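Local coordinates for SspB protein (Streptomyces clavuligerus, PDB 6JUF) that probably acts as a metal-dependent DNase in the phosphorothioation-sensing SspABCD-SspE anti-phage defence system, at residues Y62-R71 / W116-W127; R203-V211 / W219-P227. One frame throughout, in Å; residues are numbered along the deposited sequence.

Interaction 1: Y62-R71 / W116-W127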
loop_
_atom_site.group_PDB
_atom_site.type_symbol
_atom_site.label_atom_id
_atom_site.label_comp_id
_atom_site.label_asym_id
_atom_site.label_seq_id
_atom_site.Cartn_x
_atom_site.Cartn_y
_atom_site.Cartn_z
ATOM N N TYR B 62 -9.422 14.656 8.470
ATOM C CA TYR B 62 -9.808 15.167 7.169
ATOM C C TYR B 62 -10.017 14.010 6.164
ATOM O O TYR B 62 -11.004 13.940 5.466
ATOM C CB TYR B 62 -8.772 16.199 6.654
ATOM C CG TYR B 62 -9.041 16.509 5.195
ATOM C CD1 TYR B 62 -10.008 17.447 4.807
ATOM C CD2 TYR B 62 -8.327 15.796 4.191
ATOM C CE1 TYR B 62 -10.290 17.649 3.460
ATOM C CE2 TYR B 62 -8.602 16.033 2.833
ATOM C CZ TYR B 62 -9.605 16.966 2.497
ATOM O OH TYR B 62 -9.903 17.163 1.171
ATOM N N TRP B 63 -9.053 13.099 6.135
ATOM C CA TRP B 63 -9.073 12.027 5.126
ATOM C C TRP B 63 -10.268 11.133 5.375
ATOM O O TRP B 63 -10.918 10.675 4.431
ATOM C CB TRP B 63 -7.770 11.247 5.008
ATOM C CG TRP B 63 -6.743 12.000 4.251
ATOM C CD1 TRP B 63 -5.479 12.379 4.675
ATOM C CD2 TRP B 63 -6.866 12.469 2.858
ATOM N NE1 TRP B 63 -4.814 13.088 3.651
ATOM C CE2 TRP B 63 -5.600 13.155 2.538
ATOM C CE3 TRP B 63 -7.856 12.355 1.859
ATOM C CZ2 TRP B 63 -5.376 13.747 1.288
ATOM C CZ3 TRP B 63 -7.603 12.954 0.602
ATOM C CH2 TRP B 63 -6.403 13.624 0.338
ATOM N N SER B 64 -10.567 10.837 6.640
ATOM C CA SER B 64 -11.780 10.009 6.904
ATOM C C SER B 64 -13.063 10.692 6.407
ATOM O O SER B 64 -13.891 10.006 5.802
ATOM C CB SER B 64 -11.929 9.788 8.397
ATOM O OG SER B 64 -11.060 8.732 8.744
ATOM N N ARG B 65 -13.230 12.011 6.648
ATOM C CA ARG B 65 -14.403 12.763 6.178
ATOM C C ARG B 65 -14.407 12.778 4.634
ATOM O O ARG B 65 -15.427 12.581 3.992
ATOM C CB ARG B 65 -14.305 14.166 6.766
ATOM C CG ARG B 65 -15.517 15.105 6.797
ATOM C CD ARG B 65 -15.158 16.261 7.753
ATOM N NE ARG B 65 -14.210 17.348 7.267
ATOM C CZ ARG B 65 -13.212 17.946 7.971
ATOM N NH1 ARG B 65 -12.901 17.559 9.216
ATOM N NH2 ARG B 65 -12.477 18.894 7.433
ATOM N N ALA B 66 -13.224 13.027 4.075
ATOM C CA ALA B 66 -13.122 13.260 2.581
ATOM C C ALA B 66 -13.437 11.991 1.818
ATOM O O ALA B 66 -13.997 12.000 0.721
ATOM C CB ALA B 66 -11.696 13.748 2.242
ATOM N N PHE B 67 -13.055 10.864 2.399
ATOM C CA PHE B 67 -13.335 9.549 1.734
ATOM C C PHE B 67 -14.754 9.061 2.088
ATOM O O PHE B 67 -15.138 7.957 1.695
ATOM C CB PHE B 67 -12.283 8.466 2.101
ATOM C CG PHE B 67 -11.003 8.597 1.310
ATOM C CD1 PHE B 67 -11.013 8.416 -0.080
ATOM C CD2 PHE B 67 -9.818 8.924 1.944
ATOM C CE1 PHE B 67 -9.831 8.535 -0.801
ATOM C CE2 PHE B 67 -8.651 9.075 1.240
ATOM C CZ PHE B 67 -8.630 8.897 -0.152
ATOM N N LYS B 68 -15.537 9.883 2.779
ATOM C CA LYS B 68 -16.940 9.541 3.121
ATOM C C LYS B 68 -17.005 8.395 4.105
ATOM O O LYS B 68 -17.974 7.600 4.132
ATOM C CB LYS B 68 -17.829 9.310 1.872
ATOM C CG LYS B 68 -17.689 10.351 0.758
ATOM C CD LYS B 68 -17.917 11.791 1.148
ATOM C CE LYS B 68 -18.338 12.687 -0.030
ATOM N NZ LYS B 68 -17.357 12.651 -1.141
ATOM N N LEU B 69 -15.957 8.289 4.930
ATOM C CA LEU B 69 -15.851 7.243 5.938
ATOM C C LEU B 69 -16.336 7.740 7.281
ATOM O O LEU B 69 -16.657 6.939 8.168
ATOM C CB LEU B 69 -14.392 6.737 6.047
ATOM C CG LEU B 69 -13.857 6.116 4.734
ATOM C CD1 LEU B 69 -12.356 5.918 4.864
ATOM C CD2 LEU B 69 -14.453 4.752 4.397
ATOM N N THR B 70 -16.383 9.067 7.451
ATOM C CA THR B 70 -17.050 9.665 8.605
ATOM C C THR B 70 -17.872 10.829 8.142
ATOM O O THR B 70 -17.676 11.322 7.014
ATOM C CB THR B 70 -16.059 10.260 9.609
ATOM O OG1 THR B 70 -15.197 11.218 8.925
ATOM C CG2 THR B 70 -15.199 9.164 10.276
ATOM N N ARG B 71 -18.847 11.189 9.011
ATOM C CA ARG B 71 -19.538 12.471 8.915
ATOM C C ARG B 71 -19.244 13.191 10.227
ATOM O O ARG B 71 -18.956 12.530 11.239
ATOM C CB ARG B 71 -21.065 12.296 8.745
ATOM C CG ARG B 71 -21.604 12.038 7.325
ATOM C CD ARG B 71 -22.057 13.457 6.851
ATOM N NE ARG B 71 -23.021 13.223 5.891
ATOM C CZ ARG B 71 -23.476 14.041 4.992
ATOM N NH1 ARG B 71 -23.053 15.302 4.957
ATOM N NH2 ARG B 71 -24.372 13.541 4.150
ATOM N N TRP B 116 -15.210 7.749 -4.117
ATOM C CA TRP B 116 -15.839 8.392 -2.960
ATOM C C TRP B 116 -15.259 9.733 -2.626
ATOM O O TRP B 116 -15.982 10.647 -2.259
ATOM C CB TRP B 116 -15.796 7.512 -1.730
ATOM C CG TRP B 116 -16.726 6.311 -1.848
ATOM C CD1 TRP B 116 -17.737 6.075 -2.823
ATOM C CD2 TRP B 116 -16.778 5.152 -0.947
ATOM N NE1 TRP B 116 -18.363 4.863 -2.580
ATOM C CE2 TRP B 116 -17.826 4.247 -1.485
ATOM C CE3 TRP B 116 -16.059 4.751 0.171
ATOM C CZ2 TRP B 116 -18.141 3.021 -0.855
ATOM C CZ3 TRP B 116 -16.390 3.546 0.792
ATOM C CH2 TRP B 116 -17.385 2.664 0.272
ATOM N N LEU B 117 -13.949 9.892 -2.891
ATOM C CA LEU B 117 -13.273 11.165 -2.604
ATOM C C LEU B 117 -13.873 12.285 -3.518
ATOM O O LEU B 117 -14.078 13.396 -3.090
ATOM C CB LEU B 117 -11.763 11.051 -2.848
ATOM C CG LEU B 117 -10.930 12.329 -2.634
ATOM C CD1 LEU B 117 -11.072 12.917 -1.182
ATOM C CD2 LEU B 117 -9.470 12.082 -2.946
ATOM N N LEU B 118 -14.146 11.918 -4.758
ATOM C CA LEU B 118 -14.640 12.866 -5.780
ATOM C C LEU B 118 -16.155 13.064 -5.678
ATOM O O LEU B 118 -16.728 14.006 -6.203
ATOM C CB LEU B 118 -14.242 12.379 -7.178
ATOM C CG LEU B 118 -12.766 12.389 -7.536
ATOM C CD1 LEU B 118 -12.578 11.687 -8.863
ATOM C CD2 LEU B 118 -12.199 13.815 -7.557
ATOM N N SER B 119 -16.797 12.139 -4.965
ATOM C CA SER B 119 -18.274 12.040 -4.980
ATOM C C SER B 119 -18.986 13.272 -4.434
ATOM O O SER B 119 -18.542 13.844 -3.458
ATOM C CB SER B 119 -18.722 10.805 -4.172
ATOM O OG SER B 119 -20.109 10.620 -4.238
ATOM N N SER B 120 -20.102 13.636 -5.074
ATOM C CA SER B 120 -20.915 14.743 -4.603
ATOM C C SER B 120 -22.360 14.408 -4.967
ATOM O O SER B 120 -22.657 13.928 -6.072
ATOM C CB SER B 120 -20.476 16.024 -5.294
ATOM O OG SER B 120 -21.256 17.094 -4.861
ATOM N N ARG B 121 -23.238 14.602 -4.000
ATOM C CA ARG B 121 -24.687 14.494 -4.246
ATOM C C ARG B 121 -25.374 15.437 -3.275
ATOM O O ARG B 121 -24.731 15.915 -2.328
ATOM C CB ARG B 121 -25.156 13.043 -4.064
ATOM C CG ARG B 121 -25.971 12.875 -2.791
ATOM C CD ARG B 121 -25.485 11.803 -1.826
ATOM N NE ARG B 121 -24.670 10.778 -2.458
ATOM C CZ ARG B 121 -25.150 9.810 -3.218
ATOM N NH1 ARG B 121 -26.470 9.724 -3.414
ATOM N NH2 ARG B 121 -24.320 8.922 -3.797
ATOM N N PRO B 122 -26.688 15.697 -3.467
ATOM C CA PRO B 122 -27.343 16.611 -2.539
ATOM C C PRO B 122 -27.285 16.051 -1.132
ATOM O O PRO B 122 -27.604 14.876 -0.875
ATOM C CB PRO B 122 -28.798 16.669 -3.064
ATOM C CG PRO B 122 -28.682 16.301 -4.517
ATOM C CD PRO B 122 -27.542 15.341 -4.625
ATOM N N GLY B 123 -26.827 16.887 -0.226
ATOM C CA GLY B 123 -26.668 16.493 1.174
ATOM C C GLY B 123 -25.291 15.893 1.498
ATOM O O GLY B 123 -24.944 15.754 2.682
ATOM N N THR B 124 -24.483 15.574 0.485
ATOM C CA THR B 124 -23.101 15.035 0.671
ATOM C C THR B 124 -22.106 15.466 -0.406
ATOM O O THR B 124 -21.762 14.702 -1.308
ATOM C CB THR B 124 -23.088 13.484 0.803
ATOM O OG1 THR B 124 -24.140 13.048 1.658
ATOM C CG2 THR B 124 -21.722 12.947 1.358
ATOM N N LYS B 125 -21.679 16.732 -0.318
ATOM C CA LYS B 125 -20.770 17.315 -1.306
ATOM C C LYS B 125 -19.351 16.773 -1.064
ATOM O O LYS B 125 -19.042 16.178 -0.012
ATOM C CB LYS B 125 -20.768 18.847 -1.169
ATOM C CG LYS B 125 -21.951 19.555 -1.767
ATOM C CD LYS B 125 -21.858 21.052 -1.429
ATOM C CE LYS B 125 -22.805 21.821 -2.341
ATOM N NZ LYS B 125 -22.663 23.290 -2.140
ATOM N N SER B 126 -18.450 16.997 -2.003
ATOM C CA SER B 126 -17.040 16.589 -1.859
ATOM C C SER B 126 -16.271 17.553 -0.936
ATOM O O SER B 126 -16.500 18.749 -0.922
ATOM C CB SER B 126 -16.408 16.596 -3.239
ATOM O OG SER B 126 -15.008 16.248 -3.173
ATOM N N TRP B 127 -15.353 16.964 -0.183
ATOM C CA TRP B 127 -14.379 17.680 0.663
ATOM C C TRP B 127 -13.126 17.982 -0.060
ATOM O O TRP B 127 -12.203 18.509 0.565
ATOM C CB TRP B 127 -14.074 16.895 1.959
ATOM C CG TRP B 127 -15.275 16.795 2.828
ATOM C CD1 TRP B 127 -16.175 15.709 2.975
ATOM C CD2 TRP B 127 -15.824 17.863 3.644
ATOM N NE1 TRP B 127 -17.213 16.066 3.803
ATOM C CE2 TRP B 127 -17.050 17.347 4.231
ATOM C CE3 TRP B 127 -15.456 19.190 3.892
ATOM C CZ2 TRP B 127 -17.828 18.103 5.049
ATOM C CZ3 TRP B 127 -16.264 19.937 4.733
ATOM C CH2 TRP B 127 -17.420 19.406 5.286
HETATM O O HOH W 1 -14.918 14.084 -0.552
#

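Interaction 2: R203-V211 / W219-P227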
loop_
_atom_site.group_PDB
_atom_site.type_symbol
_atom_site.label_atom_id
_atom_site.label_comp_id
_atom_site.label_asym_id
_atom_site.label_seq_id
_atom_site.Cartn_x
_atom_site.Cartn_y
_atom_site.Cartn_z
ATOM N N ARG B 203 -1.233 5.223 -5.652
ATOM C CA ARG B 203 -0.284 5.224 -6.764
ATOM C C ARG B 203 -0.448 3.991 -7.652
ATOM O O ARG B 203 -0.114 4.024 -8.851
ATOM C CB ARG B 203 1.155 5.377 -6.263
ATOM C CG ARG B 203 1.390 6.647 -5.488
ATOM C CD ARG B 203 2.747 6.614 -4.796
ATOM N NE ARG B 203 2.883 7.868 -4.015
ATOM C CZ ARG B 203 3.567 7.926 -2.867
ATOM N NH1 ARG B 203 4.193 6.842 -2.449
ATOM N NH2 ARG B 203 3.671 9.049 -2.169
ATOM N N GLU B 204 -0.996 2.916 -7.089
ATOM C CA GLU B 204 -1.192 1.703 -7.870
ATOM C C GLU B 204 -2.228 1.854 -8.951
ATOM O O GLU B 204 -2.259 1.003 -9.849
ATOM C CB GLU B 204 -1.587 0.490 -6.999
ATOM C CG GLU B 204 -0.440 0.049 -6.146
ATOM C CD GLU B 204 -0.437 -1.464 -5.979
ATOM O OE1 GLU B 204 -0.426 -1.932 -4.846
ATOM O OE2 GLU B 204 -0.435 -2.171 -7.007
ATOM N N LEU B 205 -3.046 2.900 -8.892
ATOM C CA LEU B 205 -4.104 3.122 -9.913
ATOM C C LEU B 205 -3.494 3.596 -11.229
ATOM O O LEU B 205 -4.187 3.552 -12.239
ATOM C CB LEU B 205 -5.210 4.100 -9.416
ATOM C CG LEU B 205 -5.874 3.683 -8.082
ATOM C CD1 LEU B 205 -6.958 4.694 -7.733
ATOM C CD2 LEU B 205 -6.357 2.204 -8.109
ATOM N N GLY B 206 -2.200 4.009 -11.201
ATOM C CA GLY B 206 -1.546 4.487 -12.440
ATOM C C GLY B 206 -2.253 5.656 -13.140
ATOM O O GLY B 206 -2.238 5.734 -14.379
ATOM N N LEU B 207 -2.894 6.537 -12.372
ATOM C CA LEU B 207 -3.687 7.672 -12.968
ATOM C C LEU B 207 -2.863 8.853 -13.396
ATOM O O LEU B 207 -3.358 9.667 -14.131
ATOM C CB LEU B 207 -4.771 8.152 -11.975
ATOM C CG LEU B 207 -6.031 7.276 -11.955
ATOM C CD1 LEU B 207 -6.815 7.583 -10.664
ATOM C CD2 LEU B 207 -6.856 7.561 -13.218
ATOM N N MET B 208 -1.645 9.047 -12.839
ATOM C CA MET B 208 -0.925 10.309 -13.124
ATOM C C MET B 208 0.534 9.932 -13.312
ATOM O O MET B 208 1.051 9.000 -12.648
ATOM C CB MET B 208 -1.058 11.300 -11.959
ATOM C CG MET B 208 -0.757 12.758 -12.299
ATOM S SD MET B 208 -1.037 13.732 -10.815
ATOM C CE MET B 208 0.159 15.079 -11.078
ATOM N N GLU B 209 1.223 10.635 -14.197
ATOM C CA GLU B 209 2.617 10.339 -14.471
ATOM C C GLU B 209 3.377 11.632 -14.761
ATOM O O GLU B 209 2.806 12.650 -15.164
ATOM C CB GLU B 209 2.721 9.334 -15.654
ATOM C CG GLU B 209 4.129 8.915 -16.109
ATOM C CD GLU B 209 4.960 8.262 -14.983
ATOM O OE1 GLU B 209 5.398 8.942 -14.049
ATOM O OE2 GLU B 209 5.200 7.028 -15.079
ATOM N N GLN B 210 4.686 11.561 -14.505
ATOM C CA GLN B 210 5.605 12.607 -14.869
ATOM C C GLN B 210 5.862 12.574 -16.369
ATOM O O GLN B 210 6.011 11.488 -16.958
ATOM C CB GLN B 210 6.902 12.328 -14.077
ATOM C CG GLN B 210 8.090 13.038 -14.641
ATOM C CD GLN B 210 7.967 14.527 -14.626
ATOM O OE1 GLN B 210 8.452 15.178 -15.559
ATOM N NE2 GLN B 210 7.373 15.096 -13.572
ATOM N N VAL B 211 5.958 13.738 -17.007
ATOM C CA VAL B 211 6.241 13.681 -18.423
ATOM C C VAL B 211 7.479 14.518 -18.811
ATOM O O VAL B 211 7.757 15.559 -18.215
ATOM C CB VAL B 211 4.967 13.791 -19.274
ATOM C CG1 VAL B 211 4.384 15.188 -19.193
ATOM C CG2 VAL B 211 5.248 13.355 -20.705
ATOM N N TRP B 219 3.491 17.097 -15.850
ATOM C CA TRP B 219 2.756 15.900 -15.409
ATOM C C TRP B 219 1.520 15.740 -16.260
ATOM O O TRP B 219 1.081 16.656 -16.957
ATOM C CB TRP B 219 2.249 16.032 -13.993
ATOM C CG TRP B 219 3.340 16.453 -13.059
ATOM C CD1 TRP B 219 3.769 17.732 -12.769
ATOM C CD2 TRP B 219 4.177 15.563 -12.262
ATOM N NE1 TRP B 219 4.795 17.698 -11.853
ATOM C CE2 TRP B 219 5.077 16.418 -11.506
ATOM C CE3 TRP B 219 4.255 14.193 -12.113
ATOM C CZ2 TRP B 219 6.041 15.896 -10.638
ATOM C CZ3 TRP B 219 5.227 13.644 -11.232
ATOM C CH2 TRP B 219 6.090 14.494 -10.497
ATOM N N GLU B 220 0.946 14.534 -16.233
ATOM C CA GLU B 220 -0.305 14.333 -16.955
ATOM C C GLU B 220 -1.142 13.227 -16.352
ATOM O O GLU B 220 -0.596 12.258 -15.793
ATOM C CB GLU B 220 -0.061 14.067 -18.428
ATOM C CG GLU B 220 0.630 12.760 -18.740
ATOM C CD GLU B 220 0.894 12.609 -20.224
ATOM O OE1 GLU B 220 1.448 11.585 -20.561
ATOM O OE2 GLU B 220 0.587 13.503 -21.042
ATOM N N PHE B 221 -2.462 13.376 -16.473
ATOM C CA PHE B 221 -3.342 12.263 -16.206
ATOM C C PHE B 221 -3.139 11.284 -17.364
ATOM O O PHE B 221 -2.982 11.674 -18.523
ATOM C CB PHE B 221 -4.811 12.703 -15.910
ATOM C CG PHE B 221 -4.943 13.483 -14.630
ATOM C CD1 PHE B 221 -4.549 12.889 -13.404
ATOM C CD2 PHE B 221 -5.367 14.814 -14.623
ATOM C CE1 PHE B 221 -4.610 13.608 -12.210
ATOM C CE2 PHE B 221 -5.475 15.517 -13.426
ATOM C CZ PHE B 221 -5.077 14.912 -12.222
ATOM N N THR B 222 -3.113 10.001 -17.055
ATOM C CA THR B 222 -2.823 8.975 -18.058
ATOM C C THR B 222 -4.079 8.579 -18.831
ATOM O O THR B 222 -5.188 8.898 -18.440
ATOM C CB THR B 222 -2.238 7.711 -17.421
ATOM O OG1 THR B 222 -3.201 7.194 -16.495
ATOM C CG2 THR B 222 -0.928 8.016 -16.679
ATOM N N SER B 223 -3.896 7.904 -19.961
ATOM C CA SER B 223 -5.089 7.487 -20.742
ATOM C C SER B 223 -5.046 6.101 -21.346
ATOM O O SER B 223 -5.767 5.824 -22.305
ATOM C CB SER B 223 -5.483 8.542 -21.806
ATOM O OG SER B 223 -4.349 8.902 -22.531
ATOM N N GLY B 224 -4.236 5.206 -20.819
ATOM C CA GLY B 224 -4.356 3.795 -21.279
ATOM C C GLY B 224 -5.553 2.975 -20.757
ATOM O O GLY B 224 -6.545 3.493 -20.187
ATOM N N SER B 225 -5.485 1.667 -20.975
ATOM C CA SER B 225 -6.546 0.781 -20.488
ATOM C C SER B 225 -6.262 0.513 -19.005
ATOM O O SER B 225 -5.147 0.782 -18.513
ATOM C CB SER B 225 -6.582 -0.517 -21.254
ATOM O OG SER B 225 -5.470 -1.314 -20.884
ATOM N N ARG B 226 -7.251 -0.011 -18.300
ATOM C CA ARG B 226 -7.183 -0.067 -16.823
ATOM C C ARG B 226 -7.533 -1.486 -16.344
ATOM O O ARG B 226 -8.625 -1.726 -15.865
ATOM C CB ARG B 226 -8.160 0.925 -16.189
ATOM C CG ARG B 226 -8.080 2.339 -16.745
ATOM C CD ARG B 226 -7.414 3.302 -15.834
ATOM N NE ARG B 226 -7.383 4.631 -16.424
ATOM C CZ ARG B 226 -6.271 5.321 -16.689
ATOM N NH1 ARG B 226 -5.089 4.839 -16.358
ATOM N NH2 ARG B 226 -6.333 6.520 -17.264
ATOM N N PRO B 227 -6.582 -2.408 -16.462
ATOM C CA PRO B 227 -6.845 -3.789 -16.046
ATOM C C PRO B 227 -7.154 -3.965 -14.581
ATOM O O PRO B 227 -7.869 -4.917 -14.238
ATOM C CB PRO B 227 -5.568 -4.546 -16.436
ATOM C CG PRO B 227 -4.508 -3.453 -16.465
ATOM C CD PRO B 227 -5.224 -2.260 -17.044
HETATM O O HOH W 2 -4.297 2.552 -14.686
#

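Interaction 1: Y62-R71 / W116-W127
Three acceptors grip the ammonium of Lys68: NZ gives hydrogen bonds to Trp116 O (2.7 Å), in the last turn of helix 107-118, to Ser119 O just after it, and to a water. The water ties that ammonium to the two backbones, accepting also from Trp127 N and donating to Ala66 O and Leu117 O. Lysine suits the place because its chain, bent at chi2 and chi4 (-55° and -57°), brings its ammonium to both carbonyls, while CE rests on Thr124 CG2. Lys68 also has positive phi, as the C-prime residue of the Schellman motif that closes helix 57-66.

On another side of the contact, Tyr62 OH donates to Trp127 O at 2.7 Å, approaching from above the carbonyl plane. The Trp127 indole lies against Arg65: CG makes a CH-pi contact 3.8 Å from the centroid of its five-membered ring, and the guanidinium, turned 74° to the indole, makes a cation-pi contact over the six-membered ring. Arg65 is held in addition by a salt bridge to Glu72. Small Ala66 lets its CB come within 3.6 Å of Leu117 CD1, and Leu117 CB meets Phe67 CE1. At the outer end, Arg71 NH1 and NH2 both hold Gly123 O, the shorter bond being 2.7 Å from NH2; Gly123 supplies the positive phi of a type II turn.

With positive charge set against the carbonyl-rich end of helix 107-118, the helix dipole would probably favour a protonated Lys68, and its bonds join two helix ends and the loop that follows.

Interaction 2: R203-V211 / W219-P227
Strands 208-211 and 218-221 form an antiparallel beta hairpin, and this contact runs from their pairing into the loops beyond. Glu209 and Glu220 are a hydrogen-bonded pair: Glu209 N donates to Glu220 O and Glu220 N to Glu209 O, each at 2.9 Å. Met208 with Phe221 and Gln210 with Trp219 are the non-hydrogen-bonded pairs on either side.

Their side chains share one face of the sheet. Met208 stretches out with CG trans to the backbone N (chi1 -161°), which carries SD to 3.8 Å from Phe221 CE1 in an oblique Met-aromatic contact and its methyl CE to 3.7 Å from Trp219 CB. A flexible, polarisable thioether fits well between two aromatic residues; Phe143 of the neighbouring strand and Tyr180 of helix 166-180 pack on Met208 as well. The CB of Gln210 lies 3.6 Å from Trp219 CZ3.

Beyond the strands, Thr222 continues the register: its N binds Leu207 O at 3.0 Å, and its OG1 gives a 2.7 Å bond to Gly206 O, on a lone pair in the carbonyl plane. Gly206 suits a positive phi. The same OG1 accepts from Arg226 NH1 and NH2, while NH2 also reaches Thr222 O, so several bonds fix the guanidinium's rotation. Leu207 CD2 covers one of its faces and Gly224 O the other, and a water links Arg226 NH1 to Leu205 O.

A threonine and an arginine thus close the open end of a twisted beta hairpin, whose strand 218-221 is the middle one of a three-stranded antiparallel sheet.

Overall arrangement
Along the chain, interaction 1 ends at residue 127, well before interaction 2 starts at residue 203; both belong to the DUF4007 region. Their centres are about 23 Å apart, their nearest atoms about 7 Å. Interaction 1 is buried near the chain's middle, its Tyr62 side chain about 8 Å from that of Glu18, a magnesium-binding residue with no metal bound in this chain. Interaction 2 lies farther out, in a small antiparallel sheet. Helix 107-118 gives its last turn to interaction 1 and packs on interaction 2 through Leu110 and Trp111; helix 166-180 touches both. Within 203-211, Arg203 and Glu204 form salt bridges with Glu204 and Arg203 of the second subunit, so interaction 2 reaches the dimer interface.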